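Local coordinates for protein putative transcriptional regulator (Streptomyces coelicolor A3, PDB 2PQQ) that probably binds cAMP through this N-terminal domain and, in the full-length protein, probably binds DNA through a helix-turn-helix domain to regulate transcription, at residues Phe40-Gly46 and Gly89-Gly95; Glu19-Leu24 and Trp114-Arg118; Leu49-Gly55 and Val74-Ile80. Residues are numbered along the deposited sequence.

Contact 1: residues Phe40-Gly46 and Gly89-Gly95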
ATOM      1  N   PHE A  40      24.728 -10.886  -4.774  1.00 32.09           N
ATOM      2  CA  PHE A  40      24.542 -10.201  -6.033  1.00 32.55           C
ATOM      3  C   PHE A  40      24.695  -8.718  -5.790  1.00 32.34           C
ATOM      4  O   PHE A  40      24.650  -8.267  -4.648  1.00 32.59           O
ATOM      5  CB  PHE A  40      23.177 -10.537  -6.702  1.00 32.05           C
ATOM      6  CG  PHE A  40      21.974 -10.402  -5.772  1.00 32.19           C
ATOM      7  CD1 PHE A  40      21.307 -11.536  -5.310  1.00 32.17           C
ATOM      8  CD2 PHE A  40      21.520  -9.148  -5.362  1.00 32.21           C
ATOM      9  CE1 PHE A  40      20.186 -11.420  -4.474  1.00 32.28           C
ATOM     10  CE2 PHE A  40      20.423  -9.022  -4.527  1.00 30.52           C
ATOM     11  CZ  PHE A  40      19.761 -10.157  -4.061  1.00 30.86           C
ATOM     12  N   HIS A  41      24.908  -7.963  -6.863  1.00 33.48           N
ATOM     13  CA  HIS A  41      25.055  -6.518  -6.766  1.00 33.88           C
ATOM     14  C   HIS A  41      23.785  -5.842  -7.209  1.00 34.45           C
ATOM     15  O   HIS A  41      23.163  -6.287  -8.163  1.00 35.19           O
ATOM     16  CB  HIS A  41      26.189  -6.037  -7.674  1.00 34.24           C
ATOM     17  CG  HIS A  41      27.555  -6.341  -7.144  1.00 34.80           C
ATOM     18  ND1 HIS A  41      28.257  -7.473  -7.502  1.00 37.15           N
ATOM     19  CD2 HIS A  41      28.337  -5.675  -6.264  1.00 35.89           C
ATOM     20  CE1 HIS A  41      29.426  -7.476  -6.888  1.00 36.38           C
ATOM     21  NE2 HIS A  41      29.496  -6.401  -6.121  1.00 37.27           N
ATOM     22  N   GLU A  42      23.417  -4.742  -6.562  1.00 34.68           N
ATOM     23  CA  GLU A  42      22.298  -3.936  -7.055  1.00 35.31           C
ATOM     24  C   GLU A  42      22.510  -3.568  -8.531  1.00 35.56           C
ATOM     25  O   GLU A  42      23.618  -3.171  -8.934  1.00 35.08           O
ATOM     26  CB  GLU A  42      22.135  -2.687  -6.192  1.00 35.41           C
ATOM     27  CG  GLU A  42      20.962  -1.803  -6.560  1.00 35.64           C
ATOM     28  CD  GLU A  42      20.955  -0.497  -5.799  1.00 37.89           C
ATOM     29  OE1 GLU A  42      21.774  -0.309  -4.852  1.00 37.44           O
ATOM     30  OE2 GLU A  42      20.132   0.357  -6.164  1.00 38.66           O
ATOM     31  N   GLY A  43      21.460  -3.729  -9.334  1.00 35.97           N
ATOM     32  CA  GLY A  43      21.555  -3.524 -10.779  1.00 37.05           C
ATOM     33  C   GLY A  43      21.840  -4.766 -11.626  1.00 37.67           C
ATOM     34  O   GLY A  43      21.551  -4.768 -12.828  1.00 37.61           O
ATOM     35  N   ASP A  44      22.419  -5.800 -11.010  1.00 37.71           N
ATOM     36  CA  ASP A  44      22.660  -7.091 -11.658  1.00 38.62           C
ATOM     37  C   ASP A  44      21.370  -7.689 -12.222  1.00 38.89           C
ATOM     38  O   ASP A  44      20.306  -7.565 -11.605  1.00 38.99           O
ATOM     39  CB  ASP A  44      23.200  -8.105 -10.642  1.00 39.23           C
ATOM     40  CG  ASP A  44      24.701  -7.980 -10.387  1.00 40.28           C
ATOM     41  OD1 ASP A  44      25.381  -7.145 -11.030  1.00 37.73           O
ATOM     42  OD2 ASP A  44      25.185  -8.761  -9.527  1.00 42.69           O
ATOM     43  N   PRO A  45      21.455  -8.356 -13.388  1.00 38.98           N
ATOM     44  CA  PRO A  45      20.290  -9.147 -13.802  1.00 38.66           C
ATOM     45  C   PRO A  45      19.958 -10.147 -12.706  1.00 38.30           C
ATOM     46  O   PRO A  45      20.879 -10.727 -12.131  1.00 38.45           O
ATOM     47  CB  PRO A  45      20.785  -9.861 -15.065  1.00 39.17           C
ATOM     48  CG  PRO A  45      21.881  -8.901 -15.631  1.00 39.64           C
ATOM     49  CD  PRO A  45      22.559  -8.397 -14.377  1.00 39.10           C
ATOM     50  N   GLY A  46      18.676 -10.303 -12.374  1.00 37.44           N
ATOM     51  CA  GLY A  46      18.260 -11.247 -11.324  1.00 38.27           C
ATOM     52  C   GLY A  46      17.121 -12.136 -11.779  1.00 38.38           C
ATOM     53  O   GLY A  46      16.132 -11.656 -12.332  1.00 38.96           O
ATOM     54  N   GLY A  89      14.389  -9.505 -13.443  1.00 37.10           N
ATOM     55  CA  GLY A  89      14.604  -8.079 -13.651  1.00 35.83           C
ATOM     56  C   GLY A  89      15.781  -7.645 -12.798  1.00 36.15           C
ATOM     57  O   GLY A  89      16.287  -8.427 -12.017  1.00 36.17           O
ATOM     58  N   PRO A  90      16.254  -6.403 -12.968  1.00 36.37           N
ATOM     59  CA  PRO A  90      17.488  -6.058 -12.246  1.00 36.04           C
ATOM     60  C   PRO A  90      17.326  -6.069 -10.717  1.00 35.77           C
ATOM     61  O   PRO A  90      16.268  -5.689 -10.205  1.00 35.56           O
ATOM     62  CB  PRO A  90      17.851  -4.665 -12.780  1.00 35.82           C
ATOM     63  CG  PRO A  90      16.629  -4.129 -13.436  1.00 36.97           C
ATOM     64  CD  PRO A  90      15.743  -5.307 -13.813  1.00 36.02           C
ATOM     65  N   ARG A  91      18.354  -6.527 -10.005  1.00 35.08           N
ATOM     66  CA  ARG A  91      18.352  -6.468  -8.535  1.00 35.45           C
ATOM     67  C   ARG A  91      18.234  -5.030  -8.022  1.00 35.83           C
ATOM     68  O   ARG A  91      18.866  -4.102  -8.557  1.00 35.99           O
ATOM     69  CB  ARG A  91      19.595  -7.128  -7.942  1.00 35.20           C
ATOM     70  CG  ARG A  91      19.770  -8.571  -8.315  1.00 35.39           C
ATOM     71  CD  ARG A  91      18.665  -9.446  -7.735  1.00 35.13           C
ATOM     72  NE  ARG A  91      18.998 -10.865  -7.889  1.00 34.13           N
ATOM     73  CZ  ARG A  91      18.145 -11.866  -7.683  1.00 34.78           C
ATOM     74  NH1 ARG A  91      16.893 -11.622  -7.328  1.00 34.76           N
ATOM     75  NH2 ARG A  91      18.547 -13.115  -7.858  1.00 35.82           N
ATOM     76  N   THR A  92      17.419  -4.862  -6.992  1.00 35.84           N
ATOM     77  CA  THR A  92      17.155  -3.545  -6.401  1.00 37.19           C
ATOM     78  C   THR A  92      18.041  -3.339  -5.167  1.00 36.28           C
ATOM     79  O   THR A  92      18.103  -2.243  -4.615  1.00 36.34           O
ATOM     80  CB  THR A  92      15.669  -3.408  -6.001  1.00 37.38           C
ATOM     81  OG1 THR A  92      15.301  -4.525  -5.191  1.00 39.22           O
ATOM     82  CG2 THR A  92      14.769  -3.393  -7.221  1.00 39.42           C
ATOM     83  N   ALA A  93      18.746  -4.391  -4.766  1.00 35.42           N
ATOM     84  CA  ALA A  93      19.684  -4.323  -3.649  1.00 34.99           C
ATOM     85  C   ALA A  93      20.957  -5.166  -3.852  1.00 34.68           C
ATOM     86  O   ALA A  93      20.995  -6.063  -4.697  1.00 34.95           O
ATOM     87  CB  ALA A  93      18.984  -4.738  -2.359  1.00 35.04           C
ATOM     88  N   THR A  94      22.000  -4.851  -3.073  1.00 33.94           N
ATOM     89  CA  THR A  94      23.185  -5.696  -2.962  1.00 33.08           C
ATOM     90  C   THR A  94      23.037  -6.587  -1.725  1.00 32.92           C
ATOM     91  O   THR A  94      22.584  -6.137  -0.688  1.00 32.88           O
ATOM     92  CB  THR A  94      24.473  -4.839  -2.871  1.00 33.06           C
ATOM     93  OG1 THR A  94      24.609  -4.094  -4.085  1.00 31.73           O
ATOM     94  CG2 THR A  94      25.718  -5.720  -2.690  1.00 31.98           C
ATOM     95  N   GLY A  95      23.384  -7.861  -1.864  1.00 32.13           N
ATOM     96  CA  GLY A  95      23.327  -8.789  -0.763  1.00 31.20           C
ATOM     97  C   GLY A  95      24.749  -9.136  -0.419  1.00 31.23           C
ATOM     98  O   GLY A  95      25.498  -9.589  -1.274  1.00 30.49           O
TER
HETATM   99  O   HOH W   1      21.589 -11.385  -9.600  1.00 33.48           O
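Two short backbone bonds hold Arg91 in place: Gly43 N donates to Arg91 O at 2.7 Å, and Arg91 N donates to Asp44 O, also at 2.7 Å. Further along, Glu42 N reaches the hydroxyl Thr94 OG1 at 2.8 Å and Gly95 N bonds Phe40 O at 3.1 Å, while at the other end Gly89 N meets Gly46 O at 3.0 Å. Between these bonds His41 to Asp44 form a type II turn, which presents Glu42 N, Gly43 N and Asp44 O to the other segment; it is closed by Asp44 N to His41 O (3.0 Å) and by Asp44 OD2 accepting from His41 N (2.8 Å), and Gly43 takes the positive phi that the turn needs. Water 1 joins Arg91 NE (3.1 Å) to Pro45 O (2.7 Å), and Arg91 NH2 bonds Arg48 O, so the charged end is well held in this model. The Arg91 guanidinium lies flat on the Phe40 ring, with CZ 4.2 Å from the ring centroid in a cation-pi stack, and Arg91 CD makes a CH-pi contact at 3.7 Å. Gly46 CA packs on the opposite face of the Arg91 guanidinium, where a CB would collide with Arg91 NE. The sequence around Pro90, Arg91, Thr92 and Ala93 matches the phosphate-binding cassette of cyclic nucleotide-binding domains, whose arginine grips the cyclic phosphate in relatives such as CRP.

Contact 2: residues Glu19-Leu24 and Trp114-Arg118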
ATOM      1  N   GLU A  19       5.642 -34.099  -1.255  1.00 40.58           N
ATOM      2  CA  GLU A  19       6.175 -34.500  -2.558  1.00 41.72           C
ATOM      3  C   GLU A  19       6.619 -33.277  -3.351  1.00 40.59           C
ATOM      4  O   GLU A  19       7.696 -33.291  -3.939  1.00 41.16           O
ATOM      5  CB  GLU A  19       5.199 -35.373  -3.382  1.00 41.32           C
ATOM      6  CG  GLU A  19       5.379 -35.197  -4.919  1.00 43.94           C
ATOM      7  CD  GLU A  19       5.044 -36.419  -5.787  1.00 45.02           C
ATOM      8  OE1 GLU A  19       4.314 -36.231  -6.797  1.00 50.54           O
ATOM      9  OE2 GLU A  19       5.522 -37.554  -5.501  1.00 48.55           O
ATOM     10  N   GLN A  20       5.798 -32.226  -3.369  1.00 39.78           N
ATOM     11  CA  GLN A  20       6.135 -31.009  -4.104  1.00 38.82           C
ATOM     12  C   GLN A  20       7.377 -30.350  -3.503  1.00 38.26           C
ATOM     13  O   GLN A  20       8.231 -29.856  -4.234  1.00 38.94           O
ATOM     14  CB  GLN A  20       4.956 -30.036  -4.163  1.00 39.06           C
ATOM     15  CG  GLN A  20       3.733 -30.562  -4.938  1.00 39.27           C
ATOM     16  CD  GLN A  20       2.441 -29.873  -4.542  1.00 41.46           C
ATOM     17  OE1 GLN A  20       2.302 -29.328  -3.427  1.00 41.76           O
ATOM     18  NE2 GLN A  20       1.477 -29.896  -5.450  1.00 38.83           N
ATOM     19  N   SER A  21       7.476 -30.368  -2.181  1.00 37.70           N
ATOM     20  CA  SER A  21       8.644 -29.848  -1.465  1.00 37.78           C
ATOM     21  C   SER A  21       9.915 -30.645  -1.826  1.00 38.05           C
ATOM     22  O   SER A  21      11.001 -30.073  -1.917  1.00 37.69           O
ATOM     23  CB  SER A  21       8.416 -29.920   0.044  1.00 37.22           C
ATOM     24  OG  SER A  21       7.286 -29.152   0.439  1.00 36.74           O
ATOM     25  N   ALA A  22       9.777 -31.963  -1.994  1.00 37.67           N
ATOM     26  CA  ALA A  22      10.896 -32.790  -2.447  1.00 37.58           C
ATOM     27  C   ALA A  22      11.367 -32.393  -3.869  1.00 37.89           C
ATOM     28  O   ALA A  22      12.578 -32.289  -4.122  1.00 38.01           O
ATOM     29  CB  ALA A  22      10.525 -34.277  -2.359  1.00 38.28           C
ATOM     30  N   GLU A  23      10.416 -32.134  -4.769  1.00 36.90           N
ATOM     31  CA  GLU A  23      10.719 -31.743  -6.150  1.00 37.85           C
ATOM     32  C   GLU A  23      11.435 -30.393  -6.197  1.00 36.83           C
ATOM     33  O   GLU A  23      12.426 -30.238  -6.901  1.00 36.90           O
ATOM     34  CB  GLU A  23       9.446 -31.645  -6.993  1.00 37.69           C
ATOM     35  CG  GLU A  23       8.631 -32.942  -7.098  1.00 40.44           C
ATOM     36  CD  GLU A  23       7.224 -32.705  -7.674  1.00 40.10           C
ATOM     37  OE1 GLU A  23       6.712 -31.569  -7.584  1.00 40.93           O
ATOM     38  OE2 GLU A  23       6.640 -33.653  -8.228  1.00 43.46           O
ATOM     39  N   LEU A  24      10.885 -29.433  -5.459  1.00 36.24           N
ATOM     40  CA  LEU A  24      11.499 -28.124  -5.203  1.00 35.87           C
ATOM     41  C   LEU A  24      12.947 -28.274  -4.750  1.00 35.56           C
ATOM     42  O   LEU A  24      13.843 -27.661  -5.337  1.00 35.67           O
ATOM     43  CB  LEU A  24      10.696 -27.373  -4.144  1.00 35.22           C
ATOM     44  CG  LEU A  24      11.244 -26.008  -3.705  1.00 35.70           C
ATOM     45  CD1 LEU A  24      11.528 -25.006  -4.908  1.00 37.13           C
ATOM     46  CD2 LEU A  24      10.292 -25.420  -2.654  1.00 35.86           C
ATOM     47  N   TRP A 114      10.053 -28.162 -13.730  1.00 35.69           N
ATOM     48  CA  TRP A 114       9.319 -28.577 -12.547  1.00 36.96           C
ATOM     49  C   TRP A 114       7.829 -28.640 -12.847  1.00 37.56           C
ATOM     50  O   TRP A 114       7.194 -29.659 -12.595  1.00 37.19           O
ATOM     51  CB  TRP A 114       9.651 -27.678 -11.364  1.00 37.67           C
ATOM     52  CG  TRP A 114       8.951 -28.027 -10.083  1.00 38.05           C
ATOM     53  CD1 TRP A 114       8.380 -29.251  -9.720  1.00 38.87           C
ATOM     54  CD2 TRP A 114       8.770 -27.157  -8.976  1.00 37.73           C
ATOM     55  NE1 TRP A 114       7.845 -29.150  -8.451  1.00 39.01           N
ATOM     56  CE2 TRP A 114       8.091 -27.888  -7.969  1.00 38.07           C
ATOM     57  CE3 TRP A 114       9.120 -25.823  -8.729  1.00 38.18           C
ATOM     58  CZ2 TRP A 114       7.747 -27.318  -6.743  1.00 40.02           C
ATOM     59  CZ3 TRP A 114       8.775 -25.258  -7.502  1.00 39.24           C
ATOM     60  CH2 TRP A 114       8.083 -26.007  -6.535  1.00 37.76           C
ATOM     61  N   LEU A 115       7.283 -27.583 -13.450  1.00 39.04           N
ATOM     62  CA  LEU A 115       5.857 -27.585 -13.839  1.00 40.19           C
ATOM     63  C   LEU A 115       5.502 -28.721 -14.795  1.00 40.63           C
ATOM     64  O   LEU A 115       4.417 -29.283 -14.697  1.00 40.52           O
ATOM     65  CB  LEU A 115       5.415 -26.240 -14.426  1.00 40.53           C
ATOM     66  CG  LEU A 115       5.708 -24.975 -13.613  1.00 43.31           C
ATOM     67  CD1 LEU A 115       5.007 -23.755 -14.271  1.00 44.66           C
ATOM     68  CD2 LEU A 115       5.319 -25.116 -12.136  1.00 43.59           C
ATOM     69  N   ASN A 116       6.422 -29.067 -15.692  1.00 40.96           N
ATOM     70  CA  ASN A 116       6.241 -30.194 -16.618  1.00 41.83           C
ATOM     71  C   ASN A 116       6.169 -31.546 -15.923  1.00 41.64           C
ATOM     72  O   ASN A 116       5.449 -32.426 -16.359  1.00 42.59           O
ATOM     73  CB  ASN A 116       7.371 -30.228 -17.649  1.00 42.21           C
ATOM     74  CG  ASN A 116       7.301 -29.074 -18.635  1.00 44.29           C
ATOM     75  OD1 ASN A 116       8.006 -29.054 -19.653  1.00 45.48           O
ATOM     76  ND2 ASN A 116       6.463 -28.092 -18.326  1.00 45.21           N
ATOM     77  N   VAL A 117       6.936 -31.711 -14.856  1.00 40.82           N
ATOM     78  CA  VAL A 117       6.920 -32.941 -14.066  1.00 40.75           C
ATOM     79  C   VAL A 117       5.684 -33.005 -13.151  1.00 40.57           C
ATOM     80  O   VAL A 117       5.144 -34.087 -12.880  1.00 38.59           O
ATOM     81  CB  VAL A 117       8.235 -33.040 -13.239  1.00 40.70           C
ATOM     82  CG1 VAL A 117       8.107 -33.986 -12.077  1.00 41.16           C
ATOM     83  CG2 VAL A 117       9.395 -33.435 -14.154  1.00 39.08           C
ATOM     84  N   ARG A 118       5.249 -31.837 -12.679  1.00 40.51           N
ATOM     85  CA  ARG A 118       4.223 -31.756 -11.632  1.00 41.34           C
ATOM     86  C   ARG A 118       3.317 -30.546 -11.884  1.00 41.61           C
ATOM     87  O   ARG A 118       3.483 -29.474 -11.283  1.00 41.32           O
ATOM     88  CB  ARG A 118       4.886 -31.685 -10.263  1.00 41.66           C
ATOM     89  CG  ARG A 118       3.933 -31.773  -9.029  1.00 45.12           C
ATOM     90  CD  ARG A 118       3.032 -32.991  -9.023  1.00 49.03           C
ATOM     91  NE  ARG A 118       3.718 -34.215  -9.440  1.00 54.49           N
ATOM     92  CZ  ARG A 118       3.138 -35.196 -10.139  1.00 56.70           C
ATOM     93  NH1 ARG A 118       1.866 -35.090 -10.525  1.00 57.26           N
ATOM     94  NH2 ARG A 118       3.837 -36.278 -10.466  1.00 58.03           N
TER
HETATM   95  O   HOH W   2       6.241 -36.283  -9.732  1.00 55.96           O
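A small salt-bridge network, Glu19 and Glu23 with Arg118, joins two of the helices that flank the beta-roll of this domain, 18-27 and 111-117. Glu23 is the hub. Its OE1 accepts a hydrogen bond from Trp114 NE1 at 2.8 Å, while its OE2 pairs with Arg118 NE at 3.2 Å, so one carboxylate serves both the indole and the guanidinium. Water 2 closes the circuit between Glu23 OE2 (3.1 Å) and Arg118 NH2 (2.5 Å). Glu19 OE1 sits 3.4 Å from Arg118 NE but over the guanidinium face, a purely electrostatic pairing. Arg118 is the first residue to leave the helix. Deeper in, the Trp114 ring packs against helix 18-27, one face toward Leu24 CA: Leu24 CD1 touches Trp114 CZ3 at 3.8 Å, and both side chains reach Leu106 of strand 101-107, with Val121 of helix 120-139 also against Trp114. The chemistry thus grades from charge and water at the edge to apolar packing inside, and Trp114 contributes to both layers.

Contact 3: residues Leu49-Gly55 and Val74-Ile80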
ATOM      1  N   LEU A  49      15.518 -16.976  -6.986  1.00 35.37           N
ATOM      2  CA  LEU A  49      15.101 -16.895  -5.617  1.00 35.48           C
ATOM      3  C   LEU A  49      16.075 -17.672  -4.768  1.00 33.57           C
ATOM      4  O   LEU A  49      16.603 -18.621  -5.235  1.00 33.33           O
ATOM      5  CB  LEU A  49      13.747 -17.549  -5.553  1.00 35.51           C
ATOM      6  CG  LEU A  49      13.101 -18.155  -4.347  1.00 40.16           C
ATOM      7  CD1 LEU A  49      11.665 -18.319  -4.623  1.00 37.73           C
ATOM      8  CD2 LEU A  49      13.705 -19.423  -3.997  1.00 39.75           C
ATOM      9  N   TYR A  50      16.320 -17.245  -3.539  1.00 32.39           N
ATOM     10  CA  TYR A  50      17.185 -17.996  -2.625  1.00 32.62           C
ATOM     11  C   TYR A  50      16.427 -18.237  -1.330  1.00 32.53           C
ATOM     12  O   TYR A  50      15.600 -17.415  -0.929  1.00 33.69           O
ATOM     13  CB  TYR A  50      18.481 -17.230  -2.290  1.00 33.24           C
ATOM     14  CG  TYR A  50      19.363 -16.838  -3.458  1.00 33.36           C
ATOM     15  CD1 TYR A  50      20.467 -17.617  -3.825  1.00 34.56           C
ATOM     16  CD2 TYR A  50      19.110 -15.665  -4.182  1.00 33.25           C
ATOM     17  CE1 TYR A  50      21.275 -17.252  -4.939  1.00 35.06           C
ATOM     18  CE2 TYR A  50      19.922 -15.281  -5.271  1.00 33.97           C
ATOM     19  CZ  TYR A  50      20.983 -16.083  -5.647  1.00 35.34           C
ATOM     20  OH  TYR A  50      21.794 -15.665  -6.695  1.00 36.67           O
ATOM     21  N   VAL A  51      16.719 -19.311  -0.644  1.00 32.66           N
ATOM     22  CA  VAL A  51      16.294 -19.511   0.724  1.00 32.78           C
ATOM     23  C   VAL A  51      17.573 -19.648   1.494  1.00 33.11           C
ATOM     24  O   VAL A  51      18.387 -20.435   1.147  1.00 32.89           O
ATOM     25  CB  VAL A  51      15.449 -20.783   0.862  1.00 32.90           C
ATOM     26  CG1 VAL A  51      15.193 -21.097   2.272  1.00 30.50           C
ATOM     27  CG2 VAL A  51      14.152 -20.657   0.113  1.00 34.26           C
ATOM     28  N   VAL A  52      17.797 -18.768   2.451  1.00 33.61           N
ATOM     29  CA  VAL A  52      19.006 -18.875   3.265  1.00 34.10           C
ATOM     30  C   VAL A  52      18.847 -20.098   4.178  1.00 34.35           C
ATOM     31  O   VAL A  52      17.835 -20.217   4.882  1.00 35.23           O
ATOM     32  CB  VAL A  52      19.243 -17.590   4.143  1.00 33.80           C
ATOM     33  CG1 VAL A  52      20.375 -17.808   5.136  1.00 34.87           C
ATOM     34  CG2 VAL A  52      19.550 -16.405   3.277  1.00 33.20           C
ATOM     35  N   THR A  53      19.842 -20.982   4.211  1.00 34.31           N
ATOM     36  CA  THR A  53      19.768 -22.125   5.131  1.00 34.86           C
ATOM     37  C   THR A  53      20.704 -22.006   6.358  1.00 35.95           C
ATOM     38  O   THR A  53      20.505 -22.686   7.372  1.00 35.53           O
ATOM     39  CB  THR A  53      19.954 -23.469   4.399  1.00 34.51           C
ATOM     40  OG1 THR A  53      21.288 -23.562   3.903  1.00 35.73           O
ATOM     41  CG2 THR A  53      18.988 -23.566   3.201  1.00 31.76           C
ATOM     42  N   GLU A  54      21.713 -21.149   6.260  1.00 36.69           N
ATOM     43  CA  GLU A  54      22.541 -20.787   7.423  1.00 38.66           C
ATOM     44  C   GLU A  54      23.309 -19.506   7.149  1.00 38.23           C
ATOM     45  O   GLU A  54      23.623 -19.192   5.990  1.00 38.08           O
ATOM     46  CB  GLU A  54      23.506 -21.910   7.834  1.00 38.94           C
ATOM     47  CG  GLU A  54      24.491 -22.375   6.770  1.00 40.03           C
ATOM     48  CD  GLU A  54      25.324 -23.580   7.233  1.00 41.79           C
ATOM     49  OE1 GLU A  54      24.756 -24.689   7.411  1.00 45.10           O
ATOM     50  OE2 GLU A  54      26.552 -23.421   7.408  1.00 44.44           O
ATOM     51  N   GLY A  55      23.590 -18.774   8.220  1.00 37.73           N
ATOM     52  CA  GLY A  55      24.296 -17.505   8.138  1.00 36.90           C
ATOM     53  C   GLY A  55      23.334 -16.354   7.925  1.00 36.48           C
ATOM     54  O   GLY A  55      22.115 -16.538   7.908  1.00 36.36           O
ATOM     55  N   VAL A  74      18.885 -11.007   6.426  1.00 39.87           N
ATOM     56  CA  VAL A  74      18.138 -12.214   6.117  1.00 39.51           C
ATOM     57  C   VAL A  74      18.864 -13.429   6.664  1.00 39.65           C
ATOM     58  O   VAL A  74      20.037 -13.643   6.360  1.00 40.24           O
ATOM     59  CB  VAL A  74      17.916 -12.361   4.585  1.00 39.05           C
ATOM     60  CG1 VAL A  74      17.126 -13.637   4.264  1.00 38.92           C
ATOM     61  CG2 VAL A  74      17.230 -11.130   4.006  1.00 38.46           C
ATOM     62  N   GLY A  75      18.167 -14.223   7.477  1.00 39.85           N
ATOM     63  CA  GLY A  75      18.763 -15.412   8.079  1.00 39.10           C
ATOM     64  C   GLY A  75      18.075 -16.713   7.707  1.00 38.76           C
ATOM     65  O   GLY A  75      17.254 -16.747   6.788  1.00 38.81           O
ATOM     66  N   PRO A  76      18.378 -17.794   8.446  1.00 38.90           N
ATOM     67  CA  PRO A  76      17.908 -19.118   8.045  1.00 39.22           C
ATOM     68  C   PRO A  76      16.389 -19.171   7.821  1.00 39.21           C
ATOM     69  O   PRO A  76      15.624 -18.639   8.626  1.00 39.13           O
ATOM     70  CB  PRO A  76      18.347 -20.013   9.206  1.00 38.98           C
ATOM     71  CG  PRO A  76      19.522 -19.293   9.800  1.00 38.55           C
ATOM     72  CD  PRO A  76      19.134 -17.849   9.713  1.00 39.31           C
ATOM     73  N   SER A  77      15.997 -19.770   6.696  1.00 38.79           N
ATOM     74  CA  SER A  77      14.594 -20.011   6.309  1.00 38.50           C
ATOM     75  C   SER A  77      13.895 -18.820   5.656  1.00 38.00           C
ATOM     76  O   SER A  77      12.720 -18.911   5.326  1.00 37.98           O
ATOM     77  CB  SER A  77      13.763 -20.557   7.497  1.00 39.25           C
ATOM     78  OG  SER A  77      13.016 -19.519   8.109  1.00 39.64           O
ATOM     79  N   GLU A  78      14.610 -17.708   5.471  1.00 36.87           N
ATOM     80  CA  GLU A  78      14.030 -16.521   4.848  1.00 37.11           C
ATOM     81  C   GLU A  78      14.451 -16.389   3.379  1.00 36.44           C
ATOM     82  O   GLU A  78      15.526 -16.851   2.980  1.00 34.77           O
ATOM     83  CB  GLU A  78      14.424 -15.261   5.612  1.00 37.61           C
ATOM     84  CG  GLU A  78      13.860 -15.192   7.042  1.00 38.10           C
ATOM     85  CD  GLU A  78      14.438 -14.055   7.847  1.00 39.44           C
ATOM     86  OE1 GLU A  78      15.080 -14.339   8.881  1.00 45.44           O
ATOM     87  OE2 GLU A  78      14.236 -12.878   7.476  1.00 42.28           O
ATOM     88  N   LEU A  79      13.608 -15.723   2.589  1.00 36.69           N
ATOM     89  CA  LEU A  79      13.794 -15.657   1.154  1.00 37.40           C
ATOM     90  C   LEU A  79      14.482 -14.375   0.692  1.00 36.61           C
ATOM     91  O   LEU A  79      14.316 -13.317   1.293  1.00 36.00           O
ATOM     92  CB  LEU A  79      12.441 -15.801   0.448  1.00 37.53           C
ATOM     93  CG  LEU A  79      11.896 -17.212   0.201  1.00 39.44           C
ATOM     94  CD1 LEU A  79      12.022 -18.098   1.428  1.00 41.50           C
ATOM     95  CD2 LEU A  79      10.441 -17.095  -0.237  1.00 39.12           C
ATOM     96  N   ILE A  80      15.230 -14.495  -0.402  1.00 35.25           N
ATOM     97  CA  ILE A  80      15.834 -13.356  -1.090  1.00 34.75           C
ATOM     98  C   ILE A  80      15.432 -13.476  -2.545  1.00 34.37           C
ATOM     99  O   ILE A  80      15.512 -14.586  -3.130  1.00 34.06           O
ATOM    100  CB  ILE A  80      17.396 -13.346  -0.924  1.00 34.76           C
ATOM    101  CG1 ILE A  80      17.794 -13.461   0.562  1.00 35.80           C
ATOM    102  CG2 ILE A  80      18.007 -12.097  -1.537  1.00 34.14           C
ATOM    103  CD1 ILE A  80      19.337 -13.542   0.833  1.00 35.16           C
TER
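Strand 45-54 and the short strand 79-80 are antiparallel neighbours in the beta-roll of this cupin-like cyclic nucleotide-binding domain, with a tight turn completing the fit. Tyr50 and Ile80 form a hydrogen-bonded pair: Tyr50 N to Ile80 O is 2.8 Å and Ile80 N to Tyr50 O 3.0 Å. Val52 N then reaches Glu78 O at 3.0 Å. The chain of 74-80 also makes a type II turn, from Gly75 to Glu78, closed by Glu78 N to Gly75 O (3.1 Å), with Ser77 taking the positive phi.

The chief bump is Val52, whose CA-to-CB bond points toward the other segment. It drops into the hollow formed where the chain 74-80 bends round: Val52 CG2 lies 3.8 Å from both Val74 CG1 and Ile80 CD1, and Val52 CB rests 3.4 Å from Gly75 O. Ile80 continues this apolar layer toward Leu39, Phe40 and Leu59. Val51 and Leu79 share the other face of the pair, Val51 CG2 meeting Leu79 CD1 at 3.6 Å, and Leu79 runs on to Asn10 and to Asp147 of the second subunit. Pro76 lies against the far end, its CG 4.1 Å from Glu54 CA and its CD 3.7 Å from Gly55 O. Just there strand 45-54 has a classic beta bulge against strand 101-107, Thr53 and Glu54 both facing Lys102. The tightest polar link joins turn to strand: Ser77 N donates to Val52 O at only 2.6 Å.

From the N terminus, the chain forms helix 18-27 and meets it again at 114-118, in helix 111-117 and the residue after it, so contact 2 closes the largest loop, one that takes in nearly all the strands along the chain. Contact 1 is nested inside, joining the turn before strand 45-54 to the region 89-95, and contact 3 is nested within that, bringing 74-80 back to the same strand. None of the loops cross. Contacts 1 and 3 share strand 45-54 and touch directly: Phe40 CZ lies 3.6 Å from Ile80 CG2, and Arg91 NH2 3.6 Å from Tyr50 CE2. Contact 2, its centre about 27 Å from that of contact 1, ties helix 18-27 to helix 111-117 on the opposite side of the chain's centre.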